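Local coordinates for transcriptional activator PlcR protein (Bacillus thuringiensis, PDB 3U3W) that activates transcription of virulence genes by binding DNA through a helix-turn-helix domain once its helical-repeat domain has taken up the quorum-sensing signal peptide PapR, at residues K76-Q81 with Q113-Q118; E179-Q184 with V196-N201; Q237-R242 with S264-I269. All coordinates share one frame; numbering follows the deposited sequence. Where two conformers were deposited one is given.

Contact 1 (K76-Q81 with Q113-Q118)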
loop_
_atom_site.group_PDB
_atom_site.type_symbol
_atom_site.label_atom_id
_atom_site.label_comp_id
_atom_site.label_asym_id
_atom_site.label_seq_id
_atom_site.Cartn_x
_atom_site.Cartn_y
_atom_site.Cartn_z
ATOM N N LYS A 76 -2.834 14.041 -7.970
ATOM C CA LYS A 76 -2.731 12.691 -7.449
ATOM C C LYS A 76 -3.771 11.741 -8.063
ATOM O O LYS A 76 -3.461 10.585 -8.359
ATOM C CB LYS A 76 -2.789 12.702 -5.921
ATOM C CG LYS A 76 -1.666 13.522 -5.301
ATOM C CD LYS A 76 -1.157 12.905 -4.002
ATOM C CE LYS A 76 -2.255 12.830 -2.949
ATOM N NZ LYS A 76 -1.766 12.176 -1.705
ATOM N N GLN A 77 -4.990 12.229 -8.269
ATOM C CA GLN A 77 -6.022 11.447 -8.953
ATOM C C GLN A 77 -5.651 11.218 -10.424
ATOM O O GLN A 77 -5.962 10.180 -11.013
ATOM C CB GLN A 77 -7.373 12.154 -8.866
ATOM C CG GLN A 77 -7.722 12.632 -7.467
ATOM C CD GLN A 77 -8.969 13.513 -7.424
ATOM O OE1 GLN A 77 -9.095 14.388 -6.558
ATOM N NE2 GLN A 77 -9.894 13.283 -8.358
ATOM N N PHE A 78 -4.990 12.207 -11.014
ATOM C CA PHE A 78 -4.551 12.106 -12.392
ATOM C C PHE A 78 -3.542 10.962 -12.491
ATOM O O PHE A 78 -3.699 10.043 -13.287
ATOM C CB PHE A 78 -3.919 13.421 -12.823
ATOM C CG PHE A 78 -3.649 13.511 -14.296
ATOM C CD1 PHE A 78 -4.663 13.852 -15.179
ATOM C CD2 PHE A 78 -2.377 13.272 -14.798
ATOM C CE1 PHE A 78 -4.414 13.947 -16.540
ATOM C CE2 PHE A 78 -2.121 13.362 -16.157
ATOM C CZ PHE A 78 -3.142 13.705 -17.029
ATOM N N LYS A 79 -2.518 11.028 -11.647
ATOM C CA LYS A 79 -1.494 9.995 -11.549
ATOM C C LYS A 79 -2.067 8.570 -11.365
ATOM O O LYS A 79 -1.645 7.624 -12.040
ATOM C CB LYS A 79 -0.535 10.355 -10.415
ATOM C CG LYS A 79 0.718 9.551 -10.409
ATOM C CD LYS A 79 1.669 10.008 -9.328
ATOM C CE LYS A 79 2.849 9.046 -9.228
ATOM N NZ LYS A 79 3.665 9.261 -7.999
ATOM N N ASP A 80 -3.033 8.419 -10.464
ATOM C CA ASP A 80 -3.674 7.123 -10.245
ATOM C C ASP A 80 -4.472 6.653 -11.450
ATOM O O ASP A 80 -4.610 5.451 -11.672
ATOM C CB ASP A 80 -4.601 7.171 -9.019
ATOM C CG ASP A 80 -3.839 7.308 -7.710
ATOM O OD1 ASP A 80 -2.610 7.023 -7.685
ATOM O OD2 ASP A 80 -4.481 7.697 -6.702
ATOM N N GLN A 81 -5.019 7.601 -12.209
ATOM C CA GLN A 81 -5.791 7.281 -13.406
ATOM C C GLN A 81 -4.862 6.711 -14.474
ATOM O O GLN A 81 -5.087 5.615 -15.017
ATOM C CB GLN A 81 -6.507 8.529 -13.932
ATOM C CG GLN A 81 -8.007 8.502 -13.736
ATOM C CD GLN A 81 -8.630 9.890 -13.562
ATOM O OE1 GLN A 81 -7.965 10.921 -13.720
ATOM N NE2 GLN A 81 -9.918 9.916 -13.227
ATOM N N GLN A 113 7.828 15.305 -15.041
ATOM C CA GLN A 113 8.600 14.108 -15.346
ATOM C C GLN A 113 7.727 12.866 -15.462
ATOM O O GLN A 113 7.928 12.040 -16.353
ATOM C CB GLN A 113 9.682 13.885 -14.309
ATOM C CG GLN A 113 10.689 12.855 -14.739
ATOM C CD GLN A 113 11.547 12.419 -13.594
ATOM O OE1 GLN A 113 11.029 12.037 -12.555
ATOM N NE2 GLN A 113 12.865 12.491 -13.757
ATOM N N PHE A 114 6.759 12.740 -14.561
ATOM C CA PHE A 114 5.810 11.645 -14.617
ATOM C C PHE A 114 5.009 11.664 -15.937
ATOM O O PHE A 114 4.854 10.638 -16.595
ATOM C CB PHE A 114 4.856 11.700 -13.415
ATOM C CG PHE A 114 3.697 10.765 -13.543
ATOM C CD1 PHE A 114 3.805 9.454 -13.115
ATOM C CD2 PHE A 114 2.529 11.175 -14.157
ATOM C CE1 PHE A 114 2.746 8.579 -13.258
ATOM C CE2 PHE A 114 1.462 10.308 -14.310
ATOM C CZ PHE A 114 1.567 9.005 -13.864
ATOM N N LEU A 115 4.503 12.834 -16.324
ATOM C CA LEU A 115 3.769 12.975 -17.589
ATOM C C LEU A 115 4.607 12.566 -18.814
ATOM O O LEU A 115 4.154 11.810 -19.671
ATOM C CB LEU A 115 3.285 14.413 -17.763
ATOM C CG LEU A 115 2.369 15.026 -16.699
ATOM C CD1 LEU A 115 2.269 16.526 -16.939
ATOM C CD2 LEU A 115 0.983 14.352 -16.660
ATOM N N GLN A 116 5.826 13.086 -18.877
ATOM C CA GLN A 116 6.748 12.810 -19.973
ATOM C C GLN A 116 7.118 11.330 -20.069
ATOM O O GLN A 116 7.044 10.747 -21.152
ATOM C CB GLN A 116 8.008 13.679 -19.849
ATOM C CG GLN A 116 7.719 15.175 -19.993
ATOM C CD GLN A 116 8.964 16.011 -20.232
ATOM O OE1 GLN A 116 9.803 16.171 -19.340
ATOM N NE2 GLN A 116 9.092 16.552 -21.442
ATOM N N TRP A 117 7.510 10.738 -18.937
ATOM C CA TRP A 117 7.726 9.294 -18.847
ATOM C C TRP A 117 6.539 8.552 -19.459
ATOM O O TRP A 117 6.711 7.776 -20.399
ATOM C CB TRP A 117 8.005 8.873 -17.382
ATOM C CG TRP A 117 7.704 7.441 -17.026
ATOM C CD1 TRP A 117 7.916 6.329 -17.798
ATOM C CD2 TRP A 117 7.111 6.967 -15.805
ATOM N NE1 TRP A 117 7.497 5.195 -17.127
ATOM C CE2 TRP A 117 6.996 5.565 -15.908
ATOM C CE3 TRP A 117 6.672 7.594 -14.637
ATOM C CZ2 TRP A 117 6.449 4.788 -14.894
ATOM C CZ3 TRP A 117 6.140 6.812 -13.624
ATOM C CH2 TRP A 117 6.029 5.430 -13.764
ATOM N N GLN A 118 5.331 8.817 -18.965
ATOM C CA GLN A 118 4.156 8.095 -19.449
ATOM C C GLN A 118 3.861 8.374 -20.931
ATOM O O GLN A 118 3.394 7.496 -21.664
ATOM C CB GLN A 118 2.919 8.420 -18.597
ATOM C CG GLN A 118 3.017 7.942 -17.166
ATOM C CD GLN A 118 2.857 6.423 -17.031
ATOM O OE1 GLN A 118 2.308 5.754 -17.910
ATOM N NE2 GLN A 118 3.334 5.881 -15.919
#

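Contact 2 (E179-Q184 with V196-N201)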
loop_
_atom_site.group_PDB
_atom_site.type_symbol
_atom_site.label_atom_id
_atom_site.label_comp_id
_atom_site.label_asym_id
_atom_site.label_seq_id
_atom_site.Cartn_x
_atom_site.Cartn_y
_atom_site.Cartn_z
ATOM N N GLU A 179 18.641 -6.402 -13.197
ATOM C CA GLU A 179 19.446 -6.729 -12.030
ATOM C C GLU A 179 19.859 -5.470 -11.266
ATOM O O GLU A 179 19.846 -5.473 -10.046
ATOM C CB GLU A 179 20.669 -7.556 -12.412
ATOM C CG GLU A 179 20.340 -8.931 -12.971
ATOM C CD GLU A 179 21.596 -9.724 -13.295
ATOM O OE1 GLU A 179 22.690 -9.122 -13.283
ATOM O OE2 GLU A 179 21.492 -10.945 -13.546
ATOM N N GLN A 180 20.217 -4.396 -11.964
ATOM C CA GLN A 180 20.568 -3.153 -11.267
ATOM C C GLN A 180 19.394 -2.587 -10.481
ATOM O O GLN A 180 19.590 -2.055 -9.391
ATOM C CB GLN A 180 21.042 -2.071 -12.228
ATOM C CG GLN A 180 22.503 -2.068 -12.597
ATOM C CD GLN A 180 22.764 -1.084 -13.733
ATOM O OE1 GLN A 180 23.229 -1.474 -14.810
ATOM N NE2 GLN A 180 22.429 0.193 -13.509
ATOM N N ILE A 181 18.188 -2.663 -11.051
ATOM C CA ILE A 181 16.979 -2.166 -10.374
ATOM C C ILE A 181 16.676 -2.946 -9.094
ATOM O O ILE A 181 16.425 -2.355 -8.039
ATOM C CB ILE A 181 15.723 -2.150 -11.304
ATOM C CG1 ILE A 181 15.935 -1.197 -12.477
ATOM C CG2 ILE A 181 14.466 -1.751 -10.520
ATOM C CD1 ILE A 181 15.096 -1.513 -13.696
ATOM N N LEU A 182 16.706 -4.271 -9.176
ATOM C CA LEU A 182 16.492 -5.110 -7.992
ATOM C C LEU A 182 17.492 -4.804 -6.885
ATOM O O LEU A 182 17.149 -4.867 -5.705
ATOM C CB LEU A 182 16.539 -6.596 -8.354
ATOM C CG LEU A 182 15.399 -6.996 -9.302
ATOM C CD1 LEU A 182 15.580 -8.401 -9.861
ATOM C CD2 LEU A 182 14.040 -6.835 -8.614
ATOM N N LYS A 183 18.717 -4.462 -7.282
ATOM C CA LYS A 183 19.793 -4.111 -6.356
ATOM C C LYS A 183 19.547 -2.760 -5.680
ATOM O O LYS A 183 19.686 -2.630 -4.465
ATOM C CB LYS A 183 21.140 -4.113 -7.097
ATOM C CG LYS A 183 22.362 -3.859 -6.219
ATOM C CD LYS A 183 23.663 -4.076 -6.994
ATOM C CE LYS A 183 24.887 -4.056 -6.068
ATOM N NZ LYS A 183 24.992 -2.816 -5.235
ATOM N N GLN A 184 19.186 -1.762 -6.477
ATOM C CA GLN A 184 18.810 -0.451 -5.965
ATOM C C GLN A 184 17.601 -0.531 -5.039
ATOM O O GLN A 184 17.486 0.274 -4.122
ATOM C CB GLN A 184 18.522 0.517 -7.120
ATOM C CG GLN A 184 19.739 0.833 -7.992
ATOM C CD GLN A 184 19.391 1.654 -9.227
ATOM O OE1 GLN A 184 18.965 2.802 -9.119
ATOM N NE2 GLN A 184 19.580 1.068 -10.406
ATOM N N VAL A 196 7.793 -7.037 -7.534
ATOM C CA VAL A 196 7.119 -8.113 -8.237
ATOM C C VAL A 196 7.086 -7.810 -9.729
ATOM O O VAL A 196 7.265 -8.696 -10.567
ATOM C CB VAL A 196 5.667 -8.326 -7.731
ATOM C CG1 VAL A 196 4.885 -9.194 -8.686
ATOM C CG2 VAL A 196 5.665 -8.934 -6.348
ATOM N N LYS A 197 6.842 -6.548 -10.057
ATOM C CA LYS A 197 6.736 -6.160 -11.433
ATOM C C LYS A 197 8.097 -6.308 -12.150
ATOM O O LYS A 197 8.164 -6.849 -13.257
ATOM C CB LYS A 197 6.222 -4.725 -11.535
ATOM C CG LYS A 197 6.292 -4.193 -12.949
ATOM C CD LYS A 197 6.046 -2.700 -13.012
ATOM C CE LYS A 197 4.578 -2.375 -12.808
ATOM N NZ LYS A 197 4.329 -0.923 -12.974
ATOM N N VAL A 198 9.164 -5.815 -11.520
ATOM C CA VAL A 198 10.512 -5.946 -12.078
ATOM C C VAL A 198 10.900 -7.408 -12.260
ATOM O O VAL A 198 11.452 -7.773 -13.295
ATOM C CB VAL A 198 11.607 -5.261 -11.214
ATOM C CG1 VAL A 198 12.982 -5.432 -11.872
ATOM C CG2 VAL A 198 11.299 -3.798 -11.009
ATOM N N ARG A 199 10.627 -8.251 -11.265
ATOM C CA ARG A 199 10.948 -9.674 -11.416
ATOM C C ARG A 199 10.197 -10.312 -12.576
ATOM O O ARG A 199 10.720 -11.197 -13.265
ATOM C CB ARG A 199 10.720 -10.462 -10.131
ATOM C CG ARG A 199 11.673 -10.082 -9.028
ATOM C CD ARG A 199 11.595 -11.040 -7.844
ATOM N NE ARG A 199 12.479 -10.563 -6.783
ATOM C CZ ARG A 199 13.774 -10.850 -6.695
ATOM N NH1 ARG A 199 14.361 -11.646 -7.597
ATOM N NH2 ARG A 199 14.489 -10.340 -5.701
ATOM N N TYR A 200 8.981 -9.840 -12.815
ATOM C CA TYR A 200 8.184 -10.379 -13.906
ATOM C C TYR A 200 8.782 -10.038 -15.265
ATOM O O TYR A 200 8.840 -10.895 -16.154
ATOM C CB TYR A 200 6.768 -9.857 -13.836
ATOM C CG TYR A 200 5.910 -10.242 -15.014
ATOM C CD1 TYR A 200 5.430 -11.539 -15.156
ATOM C CD2 TYR A 200 5.566 -9.305 -15.976
ATOM C CE1 TYR A 200 4.635 -11.890 -16.221
ATOM C CE2 TYR A 200 4.758 -9.641 -17.052
ATOM C CZ TYR A 200 4.293 -10.931 -17.167
ATOM O OH TYR A 200 3.480 -11.260 -18.228
ATOM N N ASN A 201 9.202 -8.783 -15.420
ATOM C CA ASN A 201 9.740 -8.299 -16.685
ATOM C C ASN A 201 11.068 -8.986 -16.906
ATOM O O ASN A 201 11.345 -9.487 -17.987
ATOM C CB ASN A 201 9.916 -6.775 -16.662
ATOM C CG ASN A 201 8.587 -6.011 -16.706
ATOM O OD1 ASN A 201 7.599 -6.472 -17.296
ATOM N ND2 ASN A 201 8.567 -4.821 -16.087
#

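Contact 3 (Q237-R242 with S264-I269)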
loop_
_atom_site.group_PDB
_atom_site.type_symbol
_atom_site.label_atom_id
_atom_site.label_comp_id
_atom_site.label_asym_id
_atom_site.label_seq_id
_atom_site.Cartn_x
_atom_site.Cartn_y
_atom_site.Cartn_z
ATOM N N GLN A 237 -0.433 -12.987 -14.745
ATOM C CA GLN A 237 0.683 -12.980 -15.689
ATOM C C GLN A 237 1.783 -13.925 -15.236
ATOM O O GLN A 237 2.371 -14.612 -16.055
ATOM C CB GLN A 237 1.243 -11.563 -15.878
ATOM C CG GLN A 237 0.218 -10.574 -16.433
ATOM C CD GLN A 237 -0.630 -9.930 -15.322
ATOM O OE1 GLN A 237 -1.171 -10.622 -14.461
ATOM N NE2 GLN A 237 -0.729 -8.600 -15.339
ATOM N N LEU A 238 2.037 -13.957 -13.926
ATOM C CA LEU A 238 3.084 -14.789 -13.331
ATOM C C LEU A 238 2.802 -16.279 -13.498
ATOM O O LEU A 238 3.668 -17.018 -13.939
ATOM C CB LEU A 238 3.277 -14.434 -11.851
ATOM C CG LEU A 238 4.025 -13.098 -11.674
ATOM C CD1 LEU A 238 3.959 -12.563 -10.243
ATOM C CD2 LEU A 238 5.477 -13.231 -12.154
ATOM N N TYR A 239 1.592 -16.716 -13.163
ATOM C CA TYR A 239 1.191 -18.088 -13.431
ATOM C C TYR A 239 1.304 -18.463 -14.892
ATOM O O TYR A 239 1.663 -19.586 -15.205
ATOM C CB TYR A 239 -0.231 -18.365 -12.950
ATOM C CG TYR A 239 -0.281 -18.562 -11.469
ATOM C CD1 TYR A 239 0.434 -19.586 -10.864
ATOM C CD2 TYR A 239 -1.008 -17.703 -10.668
ATOM C CE1 TYR A 239 0.412 -19.759 -9.495
ATOM C CE2 TYR A 239 -1.038 -17.863 -9.307
ATOM C CZ TYR A 239 -0.328 -18.895 -8.724
ATOM O OH TYR A 239 -0.373 -19.039 -7.358
ATOM N N TYR A 240 0.970 -17.528 -15.775
ATOM C CA TYR A 240 1.072 -17.769 -17.200
ATOM C C TYR A 240 2.558 -17.981 -17.531
ATOM O O TYR A 240 2.946 -19.002 -18.112
ATOM C CB TYR A 240 0.466 -16.593 -17.995
ATOM C CG TYR A 240 0.635 -16.732 -19.494
ATOM C CD1 TYR A 240 -0.314 -17.404 -20.263
ATOM C CD2 TYR A 240 1.758 -16.209 -20.143
ATOM C CE1 TYR A 240 -0.149 -17.550 -21.638
ATOM C CE2 TYR A 240 1.921 -16.344 -21.520
ATOM C CZ TYR A 240 0.971 -17.015 -22.255
ATOM O OH TYR A 240 1.139 -17.153 -23.605
ATOM N N GLN A 241 3.386 -17.024 -17.131
ATOM C CA GLN A 241 4.820 -17.140 -17.321
ATOM C C GLN A 241 5.400 -18.439 -16.753
ATOM O O GLN A 241 6.316 -19.022 -17.331
ATOM C CB GLN A 241 5.545 -15.955 -16.703
ATOM C CG GLN A 241 6.973 -15.891 -17.148
ATOM C CD GLN A 241 7.049 -15.844 -18.649
ATOM O OE1 GLN A 241 6.401 -15.010 -19.285
ATOM N NE2 GLN A 241 7.802 -16.764 -19.234
ATOM N N ARG A 242 4.874 -18.885 -15.618
ATOM C CA ARG A 242 5.387 -20.084 -14.986
ATOM C C ARG A 242 4.963 -21.303 -15.797
ATOM O O ARG A 242 5.740 -22.237 -15.972
ATOM C CB ARG A 242 4.975 -20.169 -13.512
ATOM C CG ARG A 242 4.024 -21.287 -13.146
ATOM C CD ARG A 242 4.585 -22.248 -12.091
ATOM N NE ARG A 242 4.772 -21.674 -10.756
ATOM C CZ ARG A 242 3.938 -21.847 -9.727
ATOM N NH1 ARG A 242 2.840 -22.571 -9.894
ATOM N NH2 ARG A 242 4.194 -21.293 -8.527
ATOM N N SER A 264 -5.739 -18.295 -16.123
ATOM C CA SER A 264 -7.084 -18.137 -16.685
ATOM C C SER A 264 -8.106 -17.712 -15.618
ATOM O O SER A 264 -8.969 -16.869 -15.870
ATOM C CB SER A 264 -7.533 -19.439 -17.367
ATOM O OG SER A 264 -8.796 -19.295 -18.002
ATOM N N PHE A 265 -7.993 -18.286 -14.424
ATOM C CA PHE A 265 -8.782 -17.818 -13.302
ATOM C C PHE A 265 -8.631 -16.310 -13.078
ATOM O O PHE A 265 -9.626 -15.590 -13.053
ATOM C CB PHE A 265 -8.438 -18.577 -12.018
ATOM C CG PHE A 265 -9.362 -18.254 -10.861
ATOM C CD1 PHE A 265 -9.144 -17.129 -10.070
ATOM C CD2 PHE A 265 -10.457 -19.063 -10.577
ATOM C CE1 PHE A 265 -9.996 -16.817 -9.017
ATOM C CE2 PHE A 265 -11.303 -18.763 -9.517
ATOM C CZ PHE A 265 -11.070 -17.635 -8.736
ATOM N N PHE A 266 -7.403 -15.828 -12.903
ATOM C CA PHE A 266 -7.197 -14.407 -12.616
ATOM C C PHE A 266 -7.582 -13.501 -13.761
ATOM O O PHE A 266 -8.175 -12.446 -13.536
ATOM C CB PHE A 266 -5.767 -14.115 -12.165
ATOM C CG PHE A 266 -5.489 -14.582 -10.781
ATOM C CD1 PHE A 266 -6.019 -13.902 -9.687
ATOM C CD2 PHE A 266 -4.735 -15.717 -10.559
ATOM C CE1 PHE A 266 -5.789 -14.353 -8.388
ATOM C CE2 PHE A 266 -4.494 -16.168 -9.264
ATOM C CZ PHE A 266 -5.031 -15.486 -8.179
ATOM N N PHE A 267 -7.265 -13.908 -14.989
ATOM C CA PHE A 267 -7.664 -13.109 -16.147
ATOM C C PHE A 267 -9.182 -12.928 -16.199
ATOM O O PHE A 267 -9.673 -11.851 -16.531
ATOM C CB PHE A 267 -7.114 -13.683 -17.463
ATOM C CG PHE A 267 -5.610 -13.659 -17.548
ATOM C CD1 PHE A 267 -4.865 -12.884 -16.668
ATOM C CD2 PHE A 267 -4.938 -14.419 -18.491
ATOM C CE1 PHE A 267 -3.482 -12.863 -16.731
ATOM C CE2 PHE A 267 -3.550 -14.412 -18.557
ATOM C CZ PHE A 267 -2.824 -13.634 -17.677
ATOM N N ASP A 268 -9.915 -13.990 -15.874
ATOM C CA ASP A 268 -11.370 -13.932 -15.839
ATOM C C ASP A 268 -11.845 -12.912 -14.816
ATOM O O ASP A 268 -12.373 -11.857 -15.170
ATOM C CB ASP A 268 -11.965 -15.305 -15.518
ATOM C CG ASP A 268 -13.476 -15.254 -15.314
ATOM O OD1 ASP A 268 -14.187 -14.892 -16.276
ATOM O OD2 ASP A 268 -13.948 -15.577 -14.195
ATOM N N ILE A 269 -11.642 -13.223 -13.542
ATOM C CA ILE A 269 -12.158 -12.368 -12.471
ATOM C C ILE A 269 -11.636 -10.932 -12.497
ATOM O O ILE A 269 -12.335 -10.022 -12.057
ATOM C CB ILE A 269 -11.957 -12.958 -11.051
ATOM C CG1 ILE A 269 -10.511 -12.810 -10.601
ATOM C CG2 ILE A 269 -12.417 -14.402 -10.982
ATOM C CD1 ILE A 269 -10.378 -12.502 -9.135
#

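Contact 1 (K76-Q81 with Q113-Q118)
In the helical-repeat domain that receives the signal peptide, helix 72-87 packs on helix 109-125 through two pairs of side chains, Lys-79 with Phe-114 and Phe-78 with Leu-115. The backbones come nearest at Lys-79 and Phe-114, whose CA atoms are 8.1 Å apart. Between them the aliphatic part of the lysine lies over one face of the phenyl ring in a CH-pi contact: Lys-79 CG stands 3.8 Å from the centroid of the Phe-114 ring and 22° off its normal. Because the lysine chain is extended beyond CG, it continues across the ring, and its CE passes 4.0 Å from Phe-114 CD1. The opposite face of the same ring is met by CG of Gln-118, one turn further along its own helix, so that the phenyl is held between two aliphatic chains.

The second pair is purely apolar. CG of Phe-78 is anti to the backbone N (chi1 -170°), which directs the ring at helix 109-125, where its CE2 lies 3.3 Å from Leu-115 CD2. The two side chains cross at about a right angle, and a single methyl of the leucine does the touching. No hydrogen bond joins the two segments; the ammonium group of Lys-79 instead forms a salt bridge with Asp-150.

Helix 91-102, which lies between these two in sequence, packs against the Phe-78 and Leu-115 pair through Glu-101, while Gln-153 of helix 153-167 touches Phe-114. Trp-117, a turn on from Phe-114, packs on the backbone of the bound peptide.

Contact 2 (E179-Q184 with V196-N201)
Helices 171-187 and 192-208 run nearly antiparallel, the axes of segments 179-184 and 196-201 approaching to 10.1 Å at an angle of 161°, with Leu-182 facing Val-198 where their CA atoms are 7.3 Å apart. Val-198 is the hub of the contact, and both of its methyls take part. CG1 is anti to the backbone N (chi1 -179°) and mainly meets Leu-182, whose CD2 lies 3.7 Å from it; the two side chains slide past each other in opposite directions, which also brings Leu-182 CG to 3.9 Å from Val-198 CG1. The other methyl, CG2, rests 3.8 Å from Ile-181 CG2.

Leu-182 also touches Arg-199. Its CD2 sits 4.0 Å from Arg-199 CG, at the root of the arginine chain, which then runs extended from CG to NE and carries the guanidinium past the end of the leucine. There Leu-182 CD1 lies above one face of the guanidinium, displaced toward its rim and 4.1 Å from Arg-199 NH1. The aliphatic root of the arginine thus extends the apolar contact of Leu-182, while its polar end is engaged elsewhere: NE forms a salt bridge with Asp-195, one turn earlier, and NH1 a hydrogen bond with Gln-218.

Helix 153-167, which comes earlier in the chain, reaches both segments, with Glu-158 against Ile-181 and Asn-159 against Val-198. Arg-199 packs on Lys-221 and Ala-222 of helix 212-228, whereas Lys-197 and Asn-201 bind the backbone of the bound peptide and Tyr-200 meets helix 235-248.

Contact 3 (Q237-R242 with S264-I269)
The CG atoms of Tyr-239, Phe-266 and Phe-267 all stand anti to their own carbonyl carbons, each beside its backbone N, and this setting brings the first two rings together. They meet obliquely, with Tyr-239 CE2 3.8 Å from Phe-266 CE2. Phe-267 reaches the other helix with the end of its ring: CE1 lies 3.6 Å from the backbone N of Gln-237, and CZ is 4.4 Å from Tyr-240 CB. The bend in the Gln-237 chain (chi2 86°) brings its amide back to this ring, where OE1 lies in the ring plane at the edge, 3.9 Å from Phe-267 CE1. The amide and ring planes are 70° apart.

Around this aromatic layer, Tyr-275 meets the ring of Phe-267, and Phe-266 packs edge-to-face on Phe-265 of the second subunit. Gln-237 NE2 hydrogen-bonds an acidic side chain of the bound peptide, while Tyr-240 and Phe-267 each pack on apolar side chains of the peptide. Antiparallel packing of consecutive helices, here 235-248 and 253-269 with segment axes at 152°, is the packing seen throughout helical-repeat (TPR-like) arrays, in this case placed where peptide site and dimer interface adjoin.

In the fold
The three contacts follow one another along the chain without overlap, all within the C-terminal helical-repeat domain. Contact 1 joins helices 72-87 and 109-125, contact 2 helices 171-187 and 192-208, and contact 3 helices 235-248 and 253-269. Centres of contacts 1 and 2 are about 21 Å apart, those of contacts 2 and 3 about 20 Å, and those of contacts 1 and 3 about 27 Å. Contacts 2 and 3 touch directly where Tyr-200 packs on Gln-237 and Leu-238; contact 1 touches neither. Residues from all three segment pairs reach the bound peptide, which therefore bridges successive parts of the array, and contact 3 also meets the second subunit.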